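Local coordinates for myroilysin (Myroides profundi, PDB 5CZW), which probably acts as a zinc-dependent metalloendopeptidase of the astacin (M12A) family of metzincins, held latent by a cysteine switch in which a propeptide cysteine coordinates the zinc, at residues 1-5 / 51-55; 71-77 / 232-238; 87-91 / 107-112; 203-207 / 217-221. The protein carries 1 engineered substitution. One frame throughout, in Å; residues are numbered along the deposited sequence.

Contact 1. Residues 1-5 / 51-55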
loop_
_atom_site.group_PDB
_atom_site.type_symbol
_atom_site.label_atom_id
_atom_site.label_comp_id
_atom_site.label_asym_id
_atom_site.label_seq_id
_atom_site.Cartn_x
_atom_site.Cartn_y
_atom_site.Cartn_z
ATOM N N GLY A 1 -6.555 -4.434 -24.857
ATOM C CA GLY A 1 -5.953 -4.375 -23.474
ATOM C C GLY A 1 -6.894 -5.001 -22.468
ATOM O O GLY A 1 -7.725 -5.733 -22.824
ATOM N N LEU A 2 -6.741 -4.656 -21.198
ATOM C CA LEU A 2 -7.598 -5.131 -20.149
ATOM C C LEU A 2 -8.980 -4.460 -20.195
ATOM O O LEU A 2 -9.094 -3.310 -20.486
ATOM C CB LEU A 2 -6.953 -4.786 -18.846
ATOM C CG LEU A 2 -5.694 -5.615 -18.618
ATOM C CD1 LEU A 2 -4.751 -4.891 -17.626
ATOM C CD2 LEU A 2 -6.057 -7.045 -18.233
ATOM N N LYS A 3 -10.000 -5.202 -19.864
ATOM C CA LYS A 3 -11.333 -4.685 -19.656
ATOM C C LYS A 3 -11.296 -3.628 -18.557
ATOM O O LYS A 3 -10.733 -3.910 -17.494
ATOM C CB LYS A 3 -12.169 -5.884 -19.190
ATOM C CG LYS A 3 -13.619 -5.537 -18.880
ATOM C CD LYS A 3 -14.480 -6.776 -18.682
ATOM C CE LYS A 3 -15.016 -7.344 -19.995
ATOM N NZ LYS A 3 -16.308 -8.064 -19.773
ATOM N N GLU A 4 -11.899 -2.457 -18.779
ATOM C CA GLU A 4 -11.861 -1.355 -17.802
ATOM C C GLU A 4 -12.592 -1.757 -16.500
ATOM O O GLU A 4 -13.530 -2.579 -16.523
ATOM C CB GLU A 4 -12.531 -0.095 -18.390
ATOM C CG GLU A 4 -12.026 0.240 -19.798
ATOM C CD GLU A 4 -11.756 1.704 -20.094
ATOM O OE1 GLU A 4 -12.373 2.624 -19.518
ATOM O OE2 GLU A 4 -10.911 1.931 -20.985
ATOM N N LEU A 5 -12.135 -1.185 -15.382
ATOM C CA LEU A 5 -12.681 -1.400 -14.072
ATOM C C LEU A 5 -13.829 -0.405 -13.891
ATOM O O LEU A 5 -13.919 0.587 -14.616
ATOM C CB LEU A 5 -11.622 -1.189 -12.965
ATOM C CG LEU A 5 -10.380 -2.085 -13.113
ATOM C CD1 LEU A 5 -9.419 -1.793 -11.959
ATOM C CD2 LEU A 5 -10.672 -3.576 -13.111
ATOM N N VAL A 51 -0.491 -9.614 -12.821
ATOM C CA VAL A 51 -0.664 -8.194 -12.428
ATOM C C VAL A 51 -1.159 -7.428 -13.623
ATOM O O VAL A 51 -0.524 -7.526 -14.702
ATOM C CB VAL A 51 0.657 -7.568 -11.891
ATOM C CG1 VAL A 51 0.375 -6.148 -11.401
ATOM C CG2 VAL A 51 1.212 -8.416 -10.777
ATOM N N GLY A 52 -2.195 -6.600 -13.484
ATOM C CA GLY A 52 -2.532 -5.791 -14.555
ATOM C C GLY A 52 -2.493 -4.347 -14.087
ATOM O O GLY A 52 -2.857 -4.034 -12.952
ATOM N N LEU A 53 -2.075 -3.498 -14.974
ATOM C CA LEU A 53 -1.980 -2.041 -14.710
ATOM C C LEU A 53 -3.082 -1.317 -15.479
ATOM O O LEU A 53 -3.324 -1.436 -16.719
ATOM C CB LEU A 53 -0.564 -1.543 -15.075
ATOM C CG LEU A 53 0.665 -2.244 -14.429
ATOM C CD1 LEU A 53 1.996 -1.611 -14.838
ATOM C CD2 LEU A 53 0.512 -2.295 -12.889
ATOM N N TYR A 54 -3.790 -0.493 -14.741
ATOM C CA TYR A 54 -4.924 0.180 -15.311
ATOM C C TYR A 54 -4.718 1.669 -15.293
ATOM O O TYR A 54 -4.735 2.269 -14.240
ATOM C CB TYR A 54 -6.216 -0.217 -14.549
ATOM C CG TYR A 54 -6.576 -1.656 -14.661
ATOM C CD1 TYR A 54 -5.911 -2.615 -13.919
ATOM C CD2 TYR A 54 -7.613 -2.072 -15.465
ATOM C CE1 TYR A 54 -6.244 -3.957 -13.976
ATOM C CE2 TYR A 54 -7.954 -3.422 -15.533
ATOM C CZ TYR A 54 -7.319 -4.328 -14.786
ATOM O OH TYR A 54 -7.693 -5.626 -14.912
ATOM N N GLY A 55 -4.552 2.250 -16.485
ATOM C CA GLY A 55 -4.216 3.689 -16.570
ATOM C C GLY A 55 -2.752 3.947 -16.298
ATOM O O GLY A 55 -1.931 2.997 -16.402
HETATM O O HOH W 1 -9.766 -6.231 -16.413
#
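The aromatic ring of Tyr54 is clasped between two leucines from the N-terminal segment. Leu2 CD1 lies over one face, 4.1 Å from the centroid of the Tyr54 ring and 20° off its normal; Leu5 CD1 lies over the opposite face at 3.9 Å and 10°. Both qualify as CH-pi contacts. At the ring edge, Lys3 O approaches Tyr54 CE2 to 3.4 Å, so residues 2-5 wrap round the tyrosine. Leu2 CD1 also sits 3.9 Å from Gly52 CA, where an ideal CB would come within 2.9 Å of that methyl: glycine makes the room. One water joins the segments, donating to Lys3 O at 2.7 Å and lying 2.6 Å from Tyr54 OH. Since residues 1-5 precede the zinc-binding Cys23, they probably belong to the propeptide, here lying against strand 48-54 well away from the metal. With 252 Å² buried and polar linkage supplied by water, the chemistry implies attachment mainly through apolar contact and shape.

Contact 2. Residues 71-77 / 232-238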
loop_
_atom_site.group_PDB
_atom_site.type_symbol
_atom_site.label_atom_id
_atom_site.label_comp_id
_atom_site.label_asym_id
_atom_site.label_seq_id
_atom_site.Cartn_x
_atom_site.Cartn_y
_atom_site.Cartn_z
ATOM N N TRP A 71 11.135 -7.821 -5.343
ATOM C CA TRP A 71 10.844 -8.798 -4.347
ATOM C C TRP A 71 11.240 -10.240 -4.764
ATOM O O TRP A 71 11.579 -11.043 -3.911
ATOM C CB TRP A 71 9.323 -8.839 -4.129
ATOM C CG TRP A 71 8.862 -7.749 -3.235
ATOM C CD1 TRP A 71 8.118 -6.662 -3.631
ATOM C CD2 TRP A 71 9.051 -7.634 -1.825
ATOM N NE1 TRP A 71 7.839 -5.894 -2.524
ATOM C CE2 TRP A 71 8.361 -6.476 -1.403
ATOM C CE3 TRP A 71 9.654 -8.443 -0.858
ATOM C CZ2 TRP A 71 8.325 -6.076 -0.051
ATOM C CZ3 TRP A 71 9.583 -8.069 0.507
ATOM C CH2 TRP A 71 8.873 -6.839 0.870
ATOM N N SER A 72 11.215 -10.496 -6.065
ATOM C CA SER A 72 11.528 -11.836 -6.520
ATOM C C SER A 72 12.980 -12.197 -6.383
ATOM O O SER A 72 13.312 -13.390 -6.525
ATOM C CB SER A 72 11.096 -11.988 -7.946
ATOM O OG SER A 72 9.701 -11.774 -7.991
ATOM N N ASN A 73 13.823 -11.202 -6.118
ATOM C CA ASN A 73 15.220 -11.528 -5.751
ATOM C C ASN A 73 15.383 -12.304 -4.462
ATOM O O ASN A 73 16.462 -12.876 -4.198
ATOM C CB ASN A 73 16.036 -10.227 -5.785
ATOM C CG ASN A 73 16.175 -9.688 -7.217
ATOM O OD1 ASN A 73 16.082 -10.465 -8.208
ATOM N ND2 ASN A 73 16.330 -8.385 -7.362
ATOM N N TYR A 74 14.364 -12.314 -3.619
ATOM C CA TYR A 74 14.431 -12.825 -2.290
ATOM C C TYR A 74 13.317 -13.816 -2.034
ATOM O O TYR A 74 13.504 -14.774 -1.311
ATOM C CB TYR A 74 14.376 -11.647 -1.253
ATOM C CG TYR A 74 15.424 -10.631 -1.591
ATOM C CD1 TYR A 74 16.741 -10.903 -1.271
ATOM C CD2 TYR A 74 15.126 -9.460 -2.288
ATOM C CE1 TYR A 74 17.722 -10.001 -1.600
ATOM C CE2 TYR A 74 16.113 -8.553 -2.578
ATOM C CZ TYR A 74 17.410 -8.844 -2.268
ATOM O OH TYR A 74 18.434 -7.941 -2.616
ATOM N N ALA A 75 12.101 -13.552 -2.551
ATOM C CA ALA A 75 10.970 -14.442 -2.441
ATOM C C ALA A 75 10.835 -15.375 -3.674
ATOM O O ALA A 75 11.063 -14.989 -4.824
ATOM C CB ALA A 75 9.652 -13.625 -2.366
ATOM N N ASN A 76 10.369 -16.573 -3.414
ATOM C CA ASN A 76 10.040 -17.494 -4.488
ATOM C C ASN A 76 8.617 -17.220 -4.979
ATOM O O ASN A 76 7.752 -18.039 -4.875
ATOM C CB ASN A 76 10.156 -18.893 -3.926
ATOM C CG ASN A 76 10.072 -19.952 -4.970
ATOM O OD1 ASN A 76 10.221 -19.699 -6.115
ATOM N ND2 ASN A 76 9.790 -21.132 -4.564
ATOM N N ILE A 77 8.394 -15.972 -5.392
ATOM C CA ILE A 77 7.116 -15.488 -5.975
ATOM C C ILE A 77 7.567 -14.565 -7.107
ATOM O O ILE A 77 8.552 -13.837 -6.931
ATOM C CB ILE A 77 6.278 -14.628 -4.970
ATOM C CG1 ILE A 77 5.818 -15.458 -3.795
ATOM C CG2 ILE A 77 5.067 -13.918 -5.631
ATOM C CD1 ILE A 77 4.847 -16.586 -4.099
ATOM N N ILE A 232 11.102 -12.469 4.001
ATOM C CA ILE A 232 10.274 -12.832 2.843
ATOM C C ILE A 232 10.807 -14.161 2.218
ATOM O O ILE A 232 10.047 -14.949 1.673
ATOM C CB ILE A 232 10.178 -11.719 1.785
ATOM C CG1 ILE A 232 8.935 -11.907 0.914
ATOM C CG2 ILE A 232 11.406 -11.639 0.940
ATOM C CD1 ILE A 232 7.647 -11.735 1.736
ATOM N N ALA A 233 12.130 -14.417 2.366
ATOM C CA ALA A 233 12.661 -15.675 1.911
ATOM C C ALA A 233 12.228 -16.831 2.817
ATOM O O ALA A 233 12.139 -18.008 2.393
ATOM C CB ALA A 233 14.176 -15.591 1.842
ATOM N N THR A 234 11.922 -16.523 4.051
ATOM C CA THR A 234 11.384 -17.520 4.953
ATOM C C THR A 234 9.960 -17.791 4.663
ATOM O O THR A 234 9.512 -18.911 4.701
ATOM C CB THR A 234 11.615 -17.103 6.423
ATOM O OG1 THR A 234 13.036 -16.909 6.601
ATOM C CG2 THR A 234 11.112 -18.090 7.349
ATOM N N VAL A 235 9.186 -16.757 4.320
ATOM C CA VAL A 235 7.829 -17.018 3.933
ATOM C C VAL A 235 7.703 -17.778 2.619
ATOM O O VAL A 235 6.963 -18.724 2.531
ATOM C CB VAL A 235 7.057 -15.693 3.728
ATOM C CG1 VAL A 235 5.612 -15.925 3.374
ATOM C CG2 VAL A 235 7.049 -14.834 5.004
ATOM N N TYR A 236 8.546 -17.404 1.662
ATOM C CA TYR A 236 8.519 -17.948 0.311
ATOM C C TYR A 236 9.890 -18.495 -0.053
ATOM O O TYR A 236 10.648 -17.893 -0.870
ATOM C CB TYR A 236 8.103 -16.873 -0.619
ATOM C CG TYR A 236 6.704 -16.291 -0.341
ATOM C CD1 TYR A 236 5.557 -17.044 -0.529
ATOM C CD2 TYR A 236 6.538 -14.936 0.026
ATOM C CE1 TYR A 236 4.293 -16.530 -0.304
ATOM C CE2 TYR A 236 5.237 -14.381 0.180
ATOM C CZ TYR A 236 4.151 -15.173 0.086
ATOM O OH TYR A 236 2.811 -14.678 0.199
ATOM N N PRO A 237 10.251 -19.637 0.576
ATOM C CA PRO A 237 11.584 -20.241 0.358
ATOM C C PRO A 237 11.700 -21.025 -0.984
ATOM O O PRO A 237 10.700 -21.493 -1.526
ATOM C CB PRO A 237 11.689 -21.216 1.531
ATOM C CG PRO A 237 10.322 -21.600 1.858
ATOM C CD PRO A 237 9.548 -20.329 1.674
ATOM N N ARG A 238 12.923 -21.158 -1.487
ATOM C CA ARG A 238 13.194 -22.011 -2.655
ATOM C C ARG A 238 13.543 -23.454 -2.224
ATOM O O ARG A 238 12.656 -24.265 -1.904
ATOM C CB ARG A 238 14.354 -21.413 -3.422
ATOM C CG ARG A 238 14.120 -19.958 -3.737
ATOM C CD ARG A 238 15.213 -19.357 -4.578
ATOM N NE ARG A 238 15.170 -17.869 -4.560
ATOM C CZ ARG A 238 14.284 -17.107 -5.214
ATOM N NH1 ARG A 238 13.318 -17.689 -5.945
ATOM N NH2 ARG A 238 14.381 -15.754 -5.155
HETATM O O HOH W 2 17.368 -15.599 -4.149
HETATM O O HOH W 3 13.315 -17.462 -1.416
HETATM O O HOH W 4 11.683 -15.676 -7.468
HETATM O O HOH W 5 12.968 -20.639 -6.920
#
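In this astacin-family domain the C-terminal tail, leaving helix 231-235, packs against the 3-10 turn and loop that lead into strand 78-81. Residues 75-77 form an inverse gamma turn centred on Asn76 (phi/psi -85°/57°), closed by a weak Ile77 N to Ala75 O bond of 2.9 Å. At this turn Asn76 N donates to Tyr236 O (2.9 Å, 154°), just where Tyr236 leaves helical geometry, and Asn76 ND2 donates to Pro237 O at 3.2 Å. The apolar side is built round Ile232 and Tyr236. Ile232 CB is 3.9 Å from Trp71 CZ3, Ile232 CG2 is 3.7 Å from Tyr74 CB, and Ile232 CG1 is 3.8 Å from Ala75 CB. Ile77 CG1 lies over a face of the Tyr236 ring, 3.7 Å from its centroid and 14° off the normal, a CH-pi contact. Trp71 NE1 and Tyr236 OH bond instead to Ile136 O and Leu143 O of helix 128-143, which carries His137 and His141, so the contact backs onto the zinc-binding helix. The terminal Arg238 reaches back across the loop, and waters bridge its guanidinium to Asn73 O, Ala75 O and Asn76 OD1. A direct hydrogen bond runs from Arg238 NH2 to Ser72 O, 2.9 Å with an N-H...O angle of 148°.

Contact 3. Residues 87-91 / 107-112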
loop_
_atom_site.group_PDB
_atom_site.type_symbol
_atom_site.label_atom_id
_atom_site.label_comp_id
_atom_site.label_asym_id
_atom_site.label_seq_id
_atom_site.Cartn_x
_atom_site.Cartn_y
_atom_site.Cartn_z
ATOM N N PRO A 87 -6.541 -10.132 -14.199
ATOM C CA PRO A 87 -5.315 -10.314 -13.488
ATOM C C PRO A 87 -5.645 -10.502 -12.008
ATOM O O PRO A 87 -6.659 -9.992 -11.498
ATOM C CB PRO A 87 -4.592 -8.989 -13.713
ATOM C CG PRO A 87 -5.219 -8.415 -14.931
ATOM C CD PRO A 87 -6.643 -8.807 -14.828
ATOM N N GLN A 88 -4.761 -11.168 -11.304
ATOM C CA GLN A 88 -4.981 -11.436 -9.895
ATOM C C GLN A 88 -4.792 -10.205 -9.012
ATOM O O GLN A 88 -5.535 -9.975 -8.039
ATOM C CB GLN A 88 -4.066 -12.550 -9.418
ATOM C CG GLN A 88 -4.442 -13.921 -9.910
ATOM C CD GLN A 88 -3.390 -14.973 -9.769
ATOM O OE1 GLN A 88 -2.253 -14.783 -10.143
ATOM N NE2 GLN A 88 -3.784 -16.086 -9.201
ATOM N N ILE A 89 -3.784 -9.399 -9.398
ATOM C CA ILE A 89 -3.509 -8.069 -8.794
ATOM C C ILE A 89 -3.843 -7.084 -9.859
ATOM O O ILE A 89 -3.402 -7.163 -10.995
ATOM C CB ILE A 89 -2.062 -7.939 -8.339
ATOM C CG1 ILE A 89 -1.840 -8.930 -7.166
ATOM C CG2 ILE A 89 -1.733 -6.498 -7.907
ATOM C CD1 ILE A 89 -0.409 -9.068 -6.767
ATOM N N ARG A 90 -4.688 -6.126 -9.459
ATOM C CA ARG A 90 -5.226 -5.097 -10.398
ATOM C C ARG A 90 -4.920 -3.696 -9.841
ATOM O O ARG A 90 -5.397 -3.311 -8.765
ATOM C CB ARG A 90 -6.715 -5.247 -10.687
ATOM C CG ARG A 90 -7.011 -6.644 -11.278
ATOM C CD ARG A 90 -8.508 -6.886 -11.541
ATOM N NE ARG A 90 -9.270 -6.922 -10.337
ATOM C CZ ARG A 90 -9.430 -7.967 -9.568
ATOM N NH1 ARG A 90 -8.826 -9.054 -9.844
ATOM N NH2 ARG A 90 -10.160 -7.878 -8.447
ATOM N N VAL A 91 -3.971 -3.051 -10.495
ATOM C CA VAL A 91 -3.350 -1.800 -10.003
ATOM C C VAL A 91 -3.909 -0.549 -10.763
ATOM O O VAL A 91 -3.898 -0.456 -12.033
ATOM C CB VAL A 91 -1.836 -1.808 -10.299
ATOM C CG1 VAL A 91 -1.256 -0.498 -9.736
ATOM C CG2 VAL A 91 -1.192 -3.064 -9.766
ATOM N N ALA A 107 -6.502 -10.281 -2.314
ATOM C CA ALA A 107 -6.726 -9.789 -3.652
ATOM C C ALA A 107 -7.752 -10.678 -4.358
ATOM O O ALA A 107 -8.528 -10.180 -5.159
ATOM C CB ALA A 107 -5.457 -9.754 -4.474
ATOM N N LEU A 108 -7.646 -11.973 -4.086
ATOM C CA LEU A 108 -8.477 -12.947 -4.821
ATOM C C LEU A 108 -9.947 -12.897 -4.425
ATOM O O LEU A 108 -10.800 -13.565 -5.089
ATOM C CB LEU A 108 -7.882 -14.358 -4.638
ATOM C CG LEU A 108 -6.454 -14.518 -5.060
ATOM C CD1 LEU A 108 -6.070 -15.913 -4.626
ATOM C CD2 LEU A 108 -6.289 -14.263 -6.575
ATOM N N SER A 109 -10.254 -12.099 -3.437
ATOM C CA SER A 109 -11.567 -11.907 -2.844
ATOM C C SER A 109 -12.215 -10.635 -3.389
ATOM O O SER A 109 -13.327 -10.320 -2.999
ATOM C CB SER A 109 -11.463 -11.713 -1.346
ATOM O OG SER A 109 -11.312 -12.999 -0.812
ATOM N N ILE A 110 -11.476 -9.850 -4.173
ATOM C CA ILE A 110 -11.977 -8.569 -4.640
ATOM C C ILE A 110 -12.712 -8.800 -5.975
ATOM O O ILE A 110 -12.179 -9.451 -6.891
ATOM C CB ILE A 110 -10.804 -7.580 -4.879
ATOM C CG1 ILE A 110 -9.979 -7.339 -3.583
ATOM C CG2 ILE A 110 -11.329 -6.283 -5.476
ATOM C CD1 ILE A 110 -10.797 -6.868 -2.370
ATOM N N PRO A 111 -13.929 -8.224 -6.131
ATOM C CA PRO A 111 -14.614 -8.402 -7.411
ATOM C C PRO A 111 -13.795 -7.946 -8.590
ATOM O O PRO A 111 -12.995 -6.998 -8.489
ATOM C CB PRO A 111 -15.886 -7.527 -7.269
ATOM C CG PRO A 111 -16.049 -7.315 -5.827
ATOM C CD PRO A 111 -14.727 -7.499 -5.152
ATOM N N SER A 112 -14.031 -8.561 -9.712
ATOM C CA SER A 112 -13.109 -8.409 -10.845
ATOM C C SER A 112 -13.147 -7.063 -11.489
ATOM O O SER A 112 -12.257 -6.772 -12.292
ATOM C CB SER A 112 -13.247 -9.547 -11.846
ATOM O OG SER A 112 -14.547 -9.517 -12.383
HETATM O O HOH W 6 -7.933 -11.016 -7.877
#
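Strand 89-92 runs between strands 48-54 and 117-118 in the mixed five-strand sheet of this astacin-family domain, and here its start meets the loop that follows strand 100-101. Arg90, with 86 Å² covered, gives the contact its polar centre. Its CA-to-CB bond points toward residues 107-112, and the guanidinium is held in place by the backbone: Arg90 NH1 donates to Pro87 O of its own segment (2.9 Å, 146°), Arg90 NE bonds to Glu114 O farther along the loop, and Arg90 NH2 makes a weak bond to Ile110 O at 3.0 Å, where the N-H...O angle is only 128°. Ser112 CA lies over one face of the guanidinium. Much of the positive group is thus served by carbonyl oxygens. Gln88 (54 Å²) and Leu108 (42 Å²) make the apolar part, Gln88 CG meeting Leu108 CD2 at 3.8 Å, while Ala107 CB stands 3.6 Å from Gln88 O. The loop's 3-10 turn is closed by Ile110 N to Ala107 O at 3.1 Å. A single water completes the junction: it donates to Gln88 O at 2.6 Å and to Ala107 O at 2.9 Å, and accepts from Arg90 NH1 at 2.9 Å.

Contact 4. Residues 203-207 / 217-221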
loop_
_atom_site.group_PDB
_atom_site.type_symbol
_atom_site.label_atom_id
_atom_site.label_comp_id
_atom_site.label_asym_id
_atom_site.label_seq_id
_atom_site.Cartn_x
_atom_site.Cartn_y
_atom_site.Cartn_z
ATOM N N MET A 203 8.430 -1.855 5.162
ATOM C CA MET A 203 7.048 -1.951 5.637
ATOM C C MET A 203 6.657 -0.946 6.728
ATOM O O MET A 203 5.528 -0.951 7.210
ATOM C CB MET A 203 6.628 -3.417 5.961
ATOM C CG MET A 203 6.640 -4.395 4.776
ATOM S SD MET A 203 5.964 -3.739 3.247
ATOM C CE MET A 203 4.225 -3.543 3.673
ATOM N N HIS A 204 7.591 -0.096 7.126
ATOM C CA HIS A 204 7.267 0.869 8.186
ATOM C C HIS A 204 6.138 1.742 7.732
ATOM O O HIS A 204 6.048 2.045 6.611
ATOM C CB HIS A 204 8.475 1.663 8.767
ATOM C CG HIS A 204 9.084 1.023 9.973
ATOM N ND1 HIS A 204 8.571 1.182 11.245
ATOM C CD2 HIS A 204 10.102 0.137 10.086
ATOM C CE1 HIS A 204 9.281 0.471 12.088
ATOM N NE2 HIS A 204 10.200 -0.190 11.410
ATOM N N TYR A 205 5.292 2.110 8.664
ATOM C CA TYR A 205 4.082 2.929 8.409
ATOM C C TYR A 205 4.413 4.395 8.500
ATOM O O TYR A 205 4.909 4.909 9.532
ATOM C CB TYR A 205 3.058 2.581 9.499
ATOM C CG TYR A 205 1.808 3.327 9.394
ATOM C CD1 TYR A 205 1.008 3.155 8.333
ATOM C CD2 TYR A 205 1.326 4.008 10.454
ATOM C CE1 TYR A 205 -0.194 3.805 8.219
ATOM C CE2 TYR A 205 0.188 4.741 10.362
ATOM C CZ TYR A 205 -0.626 4.594 9.256
ATOM O OH TYR A 205 -1.852 5.251 9.168
ATOM N N SER A 206 4.245 5.078 7.396
ATOM C CA SER A 206 4.477 6.498 7.315
ATOM C C SER A 206 3.320 7.291 7.890
ATOM O O SER A 206 2.230 7.031 7.558
ATOM C CB SER A 206 4.545 6.857 5.837
ATOM O OG SER A 206 5.615 6.208 5.271
ATOM N N ILE A 207 3.620 8.279 8.716
ATOM C CA ILE A 207 2.643 9.165 9.293
ATOM C C ILE A 207 2.852 10.529 8.642
ATOM O O ILE A 207 3.894 11.166 8.795
ATOM C CB ILE A 207 2.700 9.241 10.839
ATOM C CG1 ILE A 207 2.374 7.832 11.389
ATOM C CG2 ILE A 207 1.675 10.244 11.357
ATOM C CD1 ILE A 207 2.705 7.567 12.833
ATOM N N SER A 217 5.954 13.946 11.777
ATOM C CA SER A 217 5.846 12.985 10.661
ATOM C C SER A 217 6.712 11.791 10.978
ATOM O O SER A 217 7.599 11.870 11.822
ATOM C CB SER A 217 6.263 13.624 9.326
ATOM O OG SER A 217 7.668 13.877 9.251
ATOM N N VAL A 218 6.415 10.666 10.345
ATOM C CA VAL A 218 7.347 9.548 10.346
ATOM C C VAL A 218 7.421 8.970 8.943
ATOM O O VAL A 218 6.420 8.852 8.248
ATOM C CB VAL A 218 7.015 8.418 11.365
ATOM C CG1 VAL A 218 6.731 8.988 12.740
ATOM C CG2 VAL A 218 5.875 7.529 10.931
ATOM N N GLY A 219 8.627 8.623 8.552
ATOM C CA GLY A 219 8.909 8.101 7.252
ATOM C C GLY A 219 9.397 6.683 7.171
ATOM O O GLY A 219 9.768 6.013 8.129
ATOM N N ASN A 220 9.415 6.283 5.923
ATOM C CA ASN A 220 9.678 5.029 5.350
ATOM C C ASN A 220 11.067 4.965 4.795
ATOM O O ASN A 220 11.547 5.879 4.240
ATOM C CB ASN A 220 8.787 5.068 4.055
ATOM C CG ASN A 220 7.938 3.870 3.861
ATOM O OD1 ASN A 220 8.375 2.829 3.407
ATOM N ND2 ASN A 220 6.660 4.062 4.086
ATOM N N ASN A 221 11.672 3.847 4.930
ATOM C CA ASN A 221 12.907 3.555 4.336
ATOM C C ASN A 221 12.522 3.324 2.829
ATOM O O ASN A 221 11.369 3.124 2.546
ATOM C CB ASN A 221 13.366 2.320 5.086
ATOM C CG ASN A 221 13.260 2.515 6.632
ATOM O OD1 ASN A 221 14.182 3.045 7.197
ATOM N ND2 ASN A 221 12.096 2.194 7.271
#
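Met203, His204 and Tyr205 lie in a Ser-Ile-Met-His-Tyr sequence that matches the Met-turn of astacins, and their side chains divide between the metal site and residues 217-221. Met203, with all three chi angles in m, starts away from 217-221 and packs on His141. Tyr205, a t rotamer, also starts away; its ring stacks on Tyr187, meets zinc-binding His147 and ends about 5 Å from the zinc, at nearest atoms. His204 instead points toward the partner segment, its CB 4.0 Å from Asn221 ND2, an amide bonded to Ser201 O; its chi1 of -93°, between wells, sets only the direction of the ring. Asn220, also between wells (chi1 -131°), swings its end in beside Ser206 and touches His137. Farther along, Ile207 and Val218 form a single antiparallel hydrogen-bonded pair: Ile207 N to Val218 O is 2.9 Å and Val218 N to Ile207 O is 3.0 Å. With chi1 in m for both, Ile207 CG1 and Val218 CG2 meet at 3.5 Å. The chemistry implies a side-by-side antiparallel pairing held at one end by two backbone bonds and an apolar pair, while polar side chains, among them Asn220 against His137, fill the other end.

Overall arrangement
Contacts 1 and 3 share the mixed sheet: their centres are 11 Å apart, and neighbouring strands 48-54 and 89-92 join them through probable hydrogen bonds, Tyr54 N to Val91 O at 2.7 Å and Gly52 N to Ile89 O at 2.8 Å. Contact 4 lies across the chain's centre from both, 29 Å from contact 1 and 26 Å from contact 3, centre to centre. Along the chain contact 1 closes first; contact 2 then spans residues 71 to 238, enclosing contacts 3 and 4, its centre 21 and 23 Å from theirs without touching. Contacts 2 and 4 both pack on helix 128-143, which carries two zinc ligands, with Trp71 about 10 Å and Tyr205 about 5 Å from the metal (side chain to zinc).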